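Local atomic coordinates of cellobiose 2-epimerase (Caldibacillus thermoamylovorans, PDB entry 5ZHB), a protein that catalyses the epimerisation at C2 of the reducing-end sugar of cellobiose, probably interconverting it with glucosyl-mannose in a reversible reaction. Residues 8-12 with 380-385; 312-317 with 331-336; 153-158 with 180-186; 91-96 with 108-114. All coordinates share one frame. Where two conformers were deposited one is given. Numbering follows the deposited sequence.

Contact 1. Residues 8-12 with 380-385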
# COMPACT_ATOMS: atom_id res chain seq x y z
N PHE A 8 7.66 7.65 16.87
CA PHE A 8 7.52 7.07 15.53
C PHE A 8 8.76 7.34 14.69
O PHE A 8 9.26 6.47 13.97
CB PHE A 8 6.33 7.68 14.78
CG PHE A 8 4.98 7.58 15.47
CD1 PHE A 8 4.74 6.65 16.48
CD2 PHE A 8 3.94 8.41 15.08
CE1 PHE A 8 3.48 6.57 17.08
CE2 PHE A 8 2.68 8.33 15.68
CZ PHE A 8 2.46 7.41 16.68
N ARG A 9 9.26 8.57 14.77
CA ARG A 9 10.47 8.95 14.06
C ARG A 9 11.68 8.14 14.54
O ARG A 9 12.50 7.76 13.73
CB ARG A 9 10.76 10.43 14.31
CG ARG A 9 11.83 11.00 13.39
CD ARG A 9 12.11 12.44 13.82
NE ARG A 9 13.18 13.02 13.01
CZ ARG A 9 13.15 14.20 12.40
NH1 ARG A 9 12.08 14.98 12.47
NH2 ARG A 9 14.21 14.60 11.71
N ASN A 10 11.81 7.94 15.87
CA ASN A 10 12.84 7.09 16.42
C ASN A 10 12.72 5.67 15.85
O ASN A 10 13.72 5.08 15.46
CB ASN A 10 12.78 7.12 17.94
CG ASN A 10 13.71 6.14 18.60
OD1 ASN A 10 13.27 5.16 19.21
ND2 ASN A 10 15.00 6.38 18.46
N GLU A 11 11.50 5.14 15.81
CA GLU A 11 11.26 3.79 15.31
C GLU A 11 11.71 3.73 13.85
O GLU A 11 12.45 2.81 13.46
CB GLU A 11 9.83 3.30 15.56
CG GLU A 11 9.50 1.93 14.95
CD GLU A 11 10.36 0.76 15.41
OE1 GLU A 11 10.97 0.86 16.50
OE2 GLU A 11 10.45 -0.25 14.68
N LEU A 12 11.35 4.76 13.09
CA LEU A 12 11.66 4.79 11.67
C LEU A 12 13.17 4.82 11.44
O LEU A 12 13.69 4.01 10.69
CB LEU A 12 10.99 5.99 11.01
CG LEU A 12 11.32 6.19 9.53
CD1 LEU A 12 10.90 4.97 8.72
CD2 LEU A 12 10.64 7.44 9.05
N PHE A 380 3.51 5.21 7.54
CA PHE A 380 2.84 5.60 8.76
C PHE A 380 3.68 6.60 9.56
O PHE A 380 3.17 7.65 9.95
CB PHE A 380 2.40 4.36 9.55
CG PHE A 380 2.63 4.45 11.05
CD1 PHE A 380 1.82 5.25 11.86
CD2 PHE A 380 3.64 3.71 11.65
CE1 PHE A 380 2.01 5.29 13.23
CE2 PHE A 380 3.83 3.75 13.02
CZ PHE A 380 3.04 4.56 13.80
N CYS A 381 4.96 6.27 9.83
CA CYS A 381 5.82 7.16 10.58
C CYS A 381 5.92 8.51 9.87
O CYS A 381 5.78 9.55 10.51
CB CYS A 381 7.21 6.55 10.76
SG CYS A 381 7.22 5.05 11.76
N LEU A 382 6.12 8.50 8.56
CA LEU A 382 6.29 9.72 7.76
C LEU A 382 5.04 10.59 7.71
O LEU A 382 5.12 11.83 7.72
CB LEU A 382 6.76 9.34 6.37
CG LEU A 382 8.16 8.72 6.30
CD1 LEU A 382 8.42 8.20 4.92
CD2 LEU A 382 9.23 9.72 6.71
N GLU A 383 3.86 9.96 7.67
CA GLU A 383 2.62 10.71 7.63
C GLU A 383 2.46 11.54 8.91
O GLU A 383 2.06 12.70 8.84
CB GLU A 383 1.47 9.73 7.46
CG GLU A 383 1.17 9.37 6.00
CD GLU A 383 0.59 10.52 5.22
OE1 GLU A 383 -0.32 11.21 5.74
OE2 GLU A 383 1.03 10.72 4.07
N PHE A 384 2.69 10.92 10.07
CA PHE A 384 2.62 11.63 11.34
C PHE A 384 3.69 12.72 11.43
O PHE A 384 3.41 13.84 11.84
CB PHE A 384 2.80 10.68 12.50
CG PHE A 384 1.49 10.02 12.89
CD1 PHE A 384 0.65 10.62 13.82
CD2 PHE A 384 1.09 8.82 12.33
CE1 PHE A 384 -0.52 9.98 14.24
CE2 PHE A 384 -0.11 8.22 12.68
CZ PHE A 384 -0.91 8.79 13.64
N ILE A 385 4.92 12.40 11.05
CA ILE A 385 5.95 13.43 11.04
C ILE A 385 5.50 14.67 10.26
O ILE A 385 5.66 15.81 10.71
CB ILE A 385 7.26 12.83 10.50
CG1 ILE A 385 7.88 11.83 11.49
CG2 ILE A 385 8.23 13.97 10.15
CD1 ILE A 385 8.91 10.88 10.89
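A ring of helices has to be closed somewhere, and in this (alpha/alpha)6 barrel the ends of the chain do it: helix 2-21 packs against the last helix, 375-387. The short segments cross in a roughly antiparallel sense, at -142°, with axes 9.0 Å apart, and the backbones come nearest at Phe8 and Cys381, whose CA atoms are 5.2 Å apart. Phe8 leads the contact. Its m rotamer sends the ring between two others: the edge of Phe380 meets its face, centroids 4.8 Å apart and planes at 52°, while its own edge points at the face of Phe384, again at 4.8 Å but with planes at 73°. The closest atoms there are Phe8 CE2 and Phe384 CG, 3.5 Å apart. Arg9 contributes its aliphatic part, CG lying 3.8 Å from Ile385 CD1, and its charged end pairs with Glu13 along its own helix. One turn after Phe8, Leu12 packs against Cys381 and Leu382, with CB 3.8 Å from Cys381 CB and CD2 3.6 Å from Leu382 CD2. Trp336 sets its ring edge-to-face with Phe8, and Tyr317 meets Phe384, so the aromatic cluster extends into the preceding hairpin. Chain closure here therefore rests on interlocking rings and aliphatic groups, whose fit depends on shape rather than on charge.

Contact 2. Residues 312-317 with 331-336; sequences AMVGFY and AVERIW
A Met-aromatic contact is the distinctive element in this otherwise plainly apolar helix pair: Met313 SD sits 5.4 Å from the centroid of the Trp336 six-membered ring, obliquely, 68° off its normal. Both segments are alpha helix, nearly antiparallel at 166°, with axes 9.0 Å apart and closest CA atoms in Met313 and Val332, 4.9 Å apart. Met313 adopts mtm, so that CG lies 3.6 Å from Ile335 CG2 and SD 3.9 Å from Trp336 CB (chi1 t). Val332, chi1 t, places CG2 3.5 Å from Met313 O and 3.8 Å from Phe316 CB. The Phe316 ring, chi1 m, brings CD2 to 3.7 Å from Ala331 CB and 3.8 Å from Ile335 CD1, the latter at the ring edge. Ile335 (mt) also puts CD1 3.8 Å from Ala312 CB. Such a helical hairpin is the repeating unit of the (alpha/alpha)6 barrel, here inner helix 306-323 followed by outer helix 326-343. Its seam is held by dispersion and close fit, with backbone hydrogen bonding kept within each helix.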
# COMPACT_ATOMS: atom_id res chain seq x y z
N ALA A 312 -4.54 1.90 10.37
CA ALA A 312 -5.54 2.39 11.33
C ALA A 312 -5.02 3.63 12.06
O ALA A 312 -5.75 4.61 12.26
CB ALA A 312 -5.92 1.28 12.28
N MET A 313 -3.73 3.63 12.43
CA MET A 313 -3.17 4.80 13.11
C MET A 313 -3.25 6.01 12.19
O MET A 313 -3.65 7.10 12.63
CB MET A 313 -1.74 4.58 13.64
CG MET A 313 -1.72 3.71 14.88
SD MET A 313 -0.09 3.39 15.61
CE MET A 313 0.71 2.27 14.45
N VAL A 314 -2.94 5.86 10.90
CA VAL A 314 -2.95 7.01 10.02
C VAL A 314 -4.41 7.46 9.81
O VAL A 314 -4.71 8.64 9.91
CB VAL A 314 -2.21 6.78 8.69
CG1 VAL A 314 -2.31 7.99 7.77
CG2 VAL A 314 -0.75 6.41 8.94
N GLY A 315 -5.29 6.52 9.50
CA GLY A 315 -6.65 6.86 9.12
C GLY A 315 -7.39 7.48 10.30
O GLY A 315 -8.13 8.43 10.12
N PHE A 316 -7.11 6.97 11.50
CA PHE A 316 -7.73 7.48 12.71
C PHE A 316 -7.22 8.88 13.02
O PHE A 316 -8.02 9.74 13.42
CB PHE A 316 -7.58 6.50 13.86
CG PHE A 316 -8.44 5.24 13.82
CD1 PHE A 316 -9.65 5.16 13.12
CD2 PHE A 316 -8.06 4.14 14.55
CE1 PHE A 316 -10.40 3.99 13.14
CE2 PHE A 316 -8.83 2.98 14.59
CZ PHE A 316 -9.98 2.90 13.86
N TYR A 317 -5.93 9.14 12.79
CA TYR A 317 -5.39 10.47 13.02
C TYR A 317 -5.95 11.49 12.01
O TYR A 317 -6.23 12.65 12.37
CB TYR A 317 -3.86 10.45 13.06
CG TYR A 317 -3.36 11.82 13.48
CD1 TYR A 317 -3.48 12.24 14.80
CD2 TYR A 317 -2.86 12.71 12.55
CE1 TYR A 317 -3.05 13.50 15.20
CE2 TYR A 317 -2.45 13.97 12.93
CZ TYR A 317 -2.56 14.38 14.25
OH TYR A 317 -2.13 15.63 14.58
N ALA A 331 -7.66 6.20 20.04
CA ALA A 331 -7.54 4.93 19.32
C ALA A 331 -6.09 4.76 18.84
O ALA A 331 -5.57 3.64 18.90
CB ALA A 331 -8.53 4.84 18.16
N VAL A 332 -5.53 5.86 18.34
CA VAL A 332 -4.17 5.92 17.81
C VAL A 332 -3.20 5.54 18.94
O VAL A 332 -2.33 4.69 18.77
CB VAL A 332 -3.86 7.29 17.20
CG1 VAL A 332 -2.37 7.53 16.93
CG2 VAL A 332 -4.62 7.56 15.91
N GLU A 333 -3.38 6.14 20.13
CA GLU A 333 -2.47 5.90 21.23
C GLU A 333 -2.49 4.42 21.60
O GLU A 333 -1.44 3.84 21.83
CB GLU A 333 -2.84 6.79 22.43
CG GLU A 333 -2.57 8.28 22.21
CD GLU A 333 -3.14 9.25 23.27
OE1 GLU A 333 -3.62 8.77 24.32
OE2 GLU A 333 -3.12 10.48 23.04
N ARG A 334 -3.68 3.79 21.67
CA ARG A 334 -3.79 2.42 22.10
C ARG A 334 -3.25 1.44 21.05
O ARG A 334 -2.66 0.42 21.40
CB ARG A 334 -5.23 2.03 22.43
CG ARG A 334 -5.76 2.85 23.60
CD ARG A 334 -7.24 2.54 23.82
NE ARG A 334 -7.36 1.23 24.45
CZ ARG A 334 -8.24 0.27 24.20
NH1 ARG A 334 -9.15 0.38 23.25
NH2 ARG A 334 -8.18 -0.83 24.92
N ILE A 335 -3.43 1.73 19.76
CA ILE A 335 -2.81 0.88 18.75
C ILE A 335 -1.29 0.96 18.92
O ILE A 335 -0.61 -0.06 18.82
CB ILE A 335 -3.21 1.29 17.32
CG1 ILE A 335 -4.72 1.19 17.12
CG2 ILE A 335 -2.45 0.44 16.29
CD1 ILE A 335 -5.19 1.98 15.91
N TRP A 336 -0.76 2.16 19.11
CA TRP A 336 0.67 2.31 19.19
C TRP A 336 1.24 1.52 20.37
O TRP A 336 2.24 0.81 20.22
CB TRP A 336 1.05 3.78 19.29
CG TRP A 336 2.54 3.99 19.37
CD1 TRP A 336 3.18 4.75 20.31
CD2 TRP A 336 3.56 3.50 18.48
NE1 TRP A 336 4.52 4.75 20.08
CE2 TRP A 336 4.79 4.01 18.95
CE3 TRP A 336 3.57 2.69 17.33
CZ2 TRP A 336 6.00 3.74 18.33
CZ3 TRP A 336 4.78 2.43 16.71
CH2 TRP A 336 5.97 2.96 17.20

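Contact 3. Residues 153-158 with 180-186; sequences TNAYKE and DITMNTH
Hydrogen bonds dominate this capped strand-to-helix junction, which Glu and His side chains tie to strand 155-160. Tyr156 N donates to His186 NE2 (2.9 Å), while His186 ND1 (chi1 m, chi2 83°) donates to Thr182 O (2.6 Å), so the imidazole bridges strand and helix start. Glu158 (mm) accepts at OE2 from Thr182 OG1 and Thr185 OG1, each at 2.8 Å. Thr182 (p) is the N-cap: its OG1 accepts from Thr185 N (3.1 Å). One water donates to Tyr156 O (2.8 Å) and Glu158 OE2 (2.6 Å), accepting from Thr182 N (3.0 Å); a second donates to Glu158 OE1 (3.0 Å) and Thr182 OG1 (3.3 Å). Ala155 CB and Ile181 CD1 pack tightly, 3.2 Å apart. Asn154, at phi/psi 56/62, begins a G1 beta bulge; Ala155-Tyr156 and Ile181-Thr182 are extended, with helix from Met183. Nearest CA pairs are Tyr156-His186 and Lys157-Ile181, both 6.7 Å. Strand 155-160 lies between 106-110 and 149-150; strand 181-182, paired with 231-232, leads into inner (alpha/alpha)6-barrel helix 183-199.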
# COMPACT_ATOMS: atom_id res chain seq x y z
N THR A 153 -17.42 -1.73 -18.37
CA THR A 153 -17.88 -1.92 -16.99
C THR A 153 -17.55 -0.71 -16.12
O THR A 153 -18.04 -0.64 -15.00
CB THR A 153 -17.25 -3.19 -16.41
OG1 THR A 153 -15.84 -2.99 -16.46
CG2 THR A 153 -17.61 -4.44 -17.19
N ASN A 154 -16.73 0.22 -16.64
CA ASN A 154 -16.07 1.28 -15.89
C ASN A 154 -15.24 0.69 -14.74
O ASN A 154 -15.49 0.95 -13.56
CB ASN A 154 -17.04 2.35 -15.39
CG ASN A 154 -16.32 3.62 -14.99
OD1 ASN A 154 -15.19 3.89 -15.42
ND2 ASN A 154 -17.00 4.47 -14.23
N ALA A 155 -14.24 -0.13 -15.08
CA ALA A 155 -13.45 -0.77 -14.03
C ALA A 155 -12.05 -1.07 -14.54
O ALA A 155 -11.86 -1.39 -15.71
CB ALA A 155 -14.17 -1.99 -13.54
N TYR A 156 -11.05 -0.89 -13.66
CA TYR A 156 -9.71 -1.34 -13.98
C TYR A 156 -9.68 -2.86 -13.94
O TYR A 156 -10.43 -3.52 -13.23
CB TYR A 156 -8.73 -0.57 -13.10
CG TYR A 156 -8.66 0.90 -13.49
CD1 TYR A 156 -7.81 1.33 -14.49
CD2 TYR A 156 -9.52 1.84 -12.90
CE1 TYR A 156 -7.79 2.66 -14.88
CE2 TYR A 156 -9.50 3.17 -13.29
CZ TYR A 156 -8.60 3.59 -14.25
OH TYR A 156 -8.59 4.88 -14.70
N LYS A 157 -8.79 -3.41 -14.76
CA LYS A 157 -8.64 -4.83 -14.95
C LYS A 157 -7.55 -5.35 -14.00
O LYS A 157 -7.04 -4.61 -13.16
CB LYS A 157 -8.35 -5.03 -16.44
CG LYS A 157 -9.52 -4.77 -17.40
CD LYS A 157 -9.16 -5.18 -18.82
CE LYS A 157 -10.27 -4.97 -19.80
NZ LYS A 157 -9.94 -5.59 -21.10
N GLU A 158 -7.28 -6.66 -14.10
CA GLU A 158 -6.48 -7.39 -13.13
C GLU A 158 -5.21 -7.91 -13.82
O GLU A 158 -4.20 -7.22 -13.85
CB GLU A 158 -7.32 -8.49 -12.48
CG GLU A 158 -8.43 -7.97 -11.55
CD GLU A 158 -7.87 -7.33 -10.29
OE1 GLU A 158 -6.91 -7.91 -9.75
OE2 GLU A 158 -8.39 -6.30 -9.84
N ASP A 180 -14.06 -10.49 -10.94
CA ASP A 180 -13.70 -9.75 -12.14
C ASP A 180 -13.12 -8.38 -11.80
O ASP A 180 -12.39 -7.77 -12.60
CB ASP A 180 -14.94 -9.58 -13.02
CG ASP A 180 -15.63 -10.89 -13.36
OD1 ASP A 180 -14.99 -11.73 -14.03
OD2 ASP A 180 -16.78 -11.10 -12.89
N ILE A 181 -13.58 -7.82 -10.67
CA ILE A 181 -13.23 -6.47 -10.29
C ILE A 181 -12.85 -6.55 -8.81
O ILE A 181 -13.47 -7.30 -8.07
CB ILE A 181 -14.39 -5.47 -10.53
CG1 ILE A 181 -14.66 -5.21 -12.02
CG2 ILE A 181 -14.11 -4.15 -9.79
CD1 ILE A 181 -15.93 -4.42 -12.30
N THR A 182 -11.78 -5.84 -8.42
CA THR A 182 -11.38 -5.79 -7.02
C THR A 182 -11.25 -4.34 -6.54
O THR A 182 -10.75 -3.44 -7.22
CB THR A 182 -10.11 -6.60 -6.71
OG1 THR A 182 -8.93 -5.90 -7.15
CG2 THR A 182 -10.19 -8.01 -7.27
N MET A 183 -11.67 -4.17 -5.28
CA MET A 183 -11.46 -2.96 -4.50
C MET A 183 -9.97 -2.70 -4.39
O MET A 183 -9.51 -1.57 -4.58
CB MET A 183 -12.14 -3.13 -3.13
CG MET A 183 -11.89 -2.03 -2.12
SD MET A 183 -10.34 -2.23 -1.21
CE MET A 183 -10.73 -3.65 -0.20
N ASN A 184 -9.21 -3.77 -4.14
CA ASN A 184 -7.78 -3.58 -3.87
C ASN A 184 -7.08 -2.89 -5.04
O ASN A 184 -6.31 -1.96 -4.83
CB ASN A 184 -7.11 -4.90 -3.49
CG ASN A 184 -5.70 -4.68 -3.00
OD1 ASN A 184 -5.50 -4.07 -1.94
ND2 ASN A 184 -4.72 -5.10 -3.79
N THR A 185 -7.32 -3.38 -6.28
CA THR A 185 -6.66 -2.79 -7.45
C THR A 185 -7.07 -1.34 -7.63
O THR A 185 -6.23 -0.48 -7.85
CB THR A 185 -6.96 -3.62 -8.70
OG1 THR A 185 -6.36 -4.90 -8.51
CG2 THR A 185 -6.37 -2.99 -9.95
N HIS A 186 -8.38 -1.04 -7.46
CA HIS A 186 -8.89 0.31 -7.59
C HIS A 186 -8.26 1.24 -6.54
O HIS A 186 -7.93 2.39 -6.84
CB HIS A 186 -10.43 0.26 -7.55
CG HIS A 186 -10.96 -0.27 -8.85
ND1 HIS A 186 -11.04 -1.62 -9.12
CD2 HIS A 186 -11.40 0.37 -9.97
CE1 HIS A 186 -11.51 -1.79 -10.37
NE2 HIS A 186 -11.74 -0.59 -10.91
O HOH W 1 -10.24 -4.72 -10.72
O HOH W 2 -6.45 -8.03 -6.82

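Contact 4. Residues 91-96 with 108-114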
# COMPACT_ATOMS: atom_id res chain seq x y z
N TYR A 91 8.12 -5.92 -23.84
CA TYR A 91 6.67 -5.82 -23.92
C TYR A 91 6.14 -4.71 -23.01
O TYR A 91 4.93 -4.49 -23.02
CB TYR A 91 6.03 -7.19 -23.66
CG TYR A 91 6.35 -8.19 -24.76
CD1 TYR A 91 5.90 -7.97 -26.06
CD2 TYR A 91 7.19 -9.29 -24.54
CE1 TYR A 91 6.22 -8.84 -27.09
CE2 TYR A 91 7.52 -10.16 -25.57
CZ TYR A 91 7.01 -9.94 -26.84
OH TYR A 91 7.30 -10.75 -27.89
N LYS A 92 7.01 -4.05 -22.23
CA LYS A 92 6.65 -2.90 -21.39
C LYS A 92 5.91 -3.32 -20.10
O LYS A 92 5.24 -4.35 -20.03
CB LYS A 92 5.84 -1.84 -22.14
CG LYS A 92 6.42 -1.39 -23.50
CD LYS A 92 7.89 -0.99 -23.45
CE LYS A 92 8.47 -0.66 -24.82
NZ LYS A 92 9.92 -0.48 -24.68
N GLY A 93 6.05 -2.48 -19.08
CA GLY A 93 5.40 -2.66 -17.79
C GLY A 93 6.26 -3.52 -16.87
O GLY A 93 7.29 -4.04 -17.29
N LEU A 94 5.83 -3.64 -15.60
CA LEU A 94 6.63 -4.26 -14.56
C LEU A 94 6.27 -5.72 -14.45
O LEU A 94 5.09 -6.04 -14.39
CB LEU A 94 6.41 -3.58 -13.21
CG LEU A 94 6.58 -2.06 -13.15
CD1 LEU A 94 6.36 -1.58 -11.72
CD2 LEU A 94 7.95 -1.63 -13.65
N TYR A 95 7.29 -6.58 -14.45
CA TYR A 95 7.15 -7.98 -14.09
C TYR A 95 6.59 -8.14 -12.68
O TYR A 95 6.89 -7.34 -11.80
CB TYR A 95 8.55 -8.60 -14.19
CG TYR A 95 9.07 -8.76 -15.61
CD1 TYR A 95 8.28 -9.30 -16.62
CD2 TYR A 95 10.38 -8.40 -15.93
CE1 TYR A 95 8.77 -9.48 -17.91
CE2 TYR A 95 10.88 -8.58 -17.20
CZ TYR A 95 10.10 -9.15 -18.19
OH TYR A 95 10.59 -9.26 -19.45
N TRP A 96 5.90 -9.26 -12.44
CA TRP A 96 5.42 -9.61 -11.12
C TRP A 96 6.55 -10.06 -10.18
O TRP A 96 6.59 -9.69 -9.00
CB TRP A 96 4.38 -10.71 -11.25
CG TRP A 96 3.60 -11.03 -10.00
CD1 TRP A 96 3.65 -12.17 -9.26
CD2 TRP A 96 2.59 -10.19 -9.40
NE1 TRP A 96 2.74 -12.10 -8.24
CE2 TRP A 96 2.07 -10.90 -8.30
CE3 TRP A 96 2.08 -8.92 -9.67
CZ2 TRP A 96 1.07 -10.39 -7.49
CZ3 TRP A 96 1.11 -8.40 -8.84
CH2 TRP A 96 0.59 -9.13 -7.78
N ARG A 108 4.09 -12.29 -15.59
CA ARG A 108 2.75 -11.73 -15.69
C ARG A 108 2.75 -10.22 -15.44
O ARG A 108 3.59 -9.66 -14.74
CB ARG A 108 1.81 -12.46 -14.73
CG ARG A 108 1.48 -13.85 -15.23
CD ARG A 108 0.53 -14.55 -14.30
NE ARG A 108 1.08 -14.52 -12.94
CZ ARG A 108 0.48 -15.04 -11.88
NH1 ARG A 108 -0.69 -15.63 -12.01
NH2 ARG A 108 1.08 -14.98 -10.71
N LYS A 109 1.76 -9.55 -16.02
CA LYS A 109 1.62 -8.11 -15.95
C LYS A 109 0.29 -7.81 -15.26
O LYS A 109 -0.77 -8.10 -15.81
CB LYS A 109 1.59 -7.59 -17.39
CG LYS A 109 2.86 -7.78 -18.17
CD LYS A 109 4.09 -7.02 -17.72
CE LYS A 109 5.33 -7.49 -18.43
NZ LYS A 109 5.37 -7.16 -19.88
N HIS A 110 0.37 -7.28 -14.04
CA HIS A 110 -0.83 -7.05 -13.25
C HIS A 110 -0.99 -5.53 -13.11
O HIS A 110 0.00 -4.84 -12.84
CB HIS A 110 -0.69 -7.81 -11.92
CG HIS A 110 -2.01 -7.99 -11.26
ND1 HIS A 110 -2.79 -6.91 -10.89
CD2 HIS A 110 -2.73 -9.09 -11.00
CE1 HIS A 110 -3.93 -7.34 -10.37
NE2 HIS A 110 -3.92 -8.68 -10.42
N VAL A 111 -2.22 -5.04 -13.26
CA VAL A 111 -2.53 -3.62 -13.10
C VAL A 111 -2.08 -3.13 -11.72
O VAL A 111 -1.56 -2.03 -11.60
CB VAL A 111 -4.03 -3.38 -13.36
CG1 VAL A 111 -4.45 -1.96 -12.98
CG2 VAL A 111 -4.43 -3.64 -14.80
N TYR A 112 -2.22 -3.96 -10.69
CA TYR A 112 -1.84 -3.61 -9.32
C TYR A 112 -0.36 -3.28 -9.27
O TYR A 112 0.04 -2.30 -8.64
CB TYR A 112 -2.17 -4.80 -8.42
CG TYR A 112 -1.83 -4.71 -6.94
CD1 TYR A 112 -2.10 -3.56 -6.19
CD2 TYR A 112 -1.36 -5.82 -6.27
CE1 TYR A 112 -1.83 -3.53 -4.84
CE2 TYR A 112 -1.08 -5.80 -4.92
CZ TYR A 112 -1.32 -4.64 -4.20
OH TYR A 112 -1.05 -4.63 -2.86
N ALA A 113 0.45 -4.09 -9.95
CA ALA A 113 1.87 -3.83 -9.97
C ALA A 113 2.19 -2.55 -10.74
O ALA A 113 3.06 -1.80 -10.32
CB ALA A 113 2.60 -5.07 -10.49
N GLN A 114 1.49 -2.29 -11.86
CA GLN A 114 1.75 -1.11 -12.66
C GLN A 114 1.42 0.14 -11.85
O GLN A 114 2.16 1.12 -11.88
CB GLN A 114 1.01 -1.10 -14.00
CG GLN A 114 1.08 -2.40 -14.79
CD GLN A 114 2.45 -3.05 -14.85
OE1 GLN A 114 3.45 -2.40 -15.18
NE2 GLN A 114 2.52 -4.32 -14.51
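Residues 91-96 form an irregular loop, with positive phi at Lys92 and Gly93, against the point where strand 106-110 gives way to helix 111-128, an inner helix of the (alpha/alpha)6 barrel. CA atoms approach at Trp96-Arg108 (5.7 Å) and Tyr95-Lys109 (5.8 Å), and Trp96 N gives a weak hydrogen bond to Arg108 O (3.3 Å). His110 is the N-cap, its ND1 accepting from Tyr112 N (3.0 Å). The principle on display is a side-chain amide pairing with a peptide backbone: Gln114 OE1 accepts from Leu94 N (2.7 Å), and Gln114 NE2 donates to Leu94 O (3.1 Å) as well as to His110 O (3.1 Å). Lys109 NZ donates to Lys92 O (2.8 Å) and also forms a salt bridge with Asp88. Trp96 packs against the helix start, CZ3 3.6 Å from His110 CB and CE3 4.0 Å from Ala113 CB. Glycine suits position 93 sterically, since a CB there would clash with the Gln114 amide oxygen: Gly93 CA already lies 3.3 Å from Gln114 OE1.

From the N terminus, contact 1 opens at residues 8-12 and closes only at 380-385, so the other three lie within its span. They follow in series: contact 4 closes a short excursion leading into helix 111-128, contact 3 does likewise before helix 183-199, and contact 2 fastens helix 306-323 to helix 326-343. Contacts 3 and 4 touch, sharing the sheet in which strands 155-160 and 106-110 are neighbours; Glu158 O and Val111 N are 3.0 Å apart, probably hydrogen-bonded. Contacts 1 and 2 also touch, through aromatic rings of both and Met313. The two pairs occupy different parts of the barrel, with centres about 29 to 33 Å apart between them.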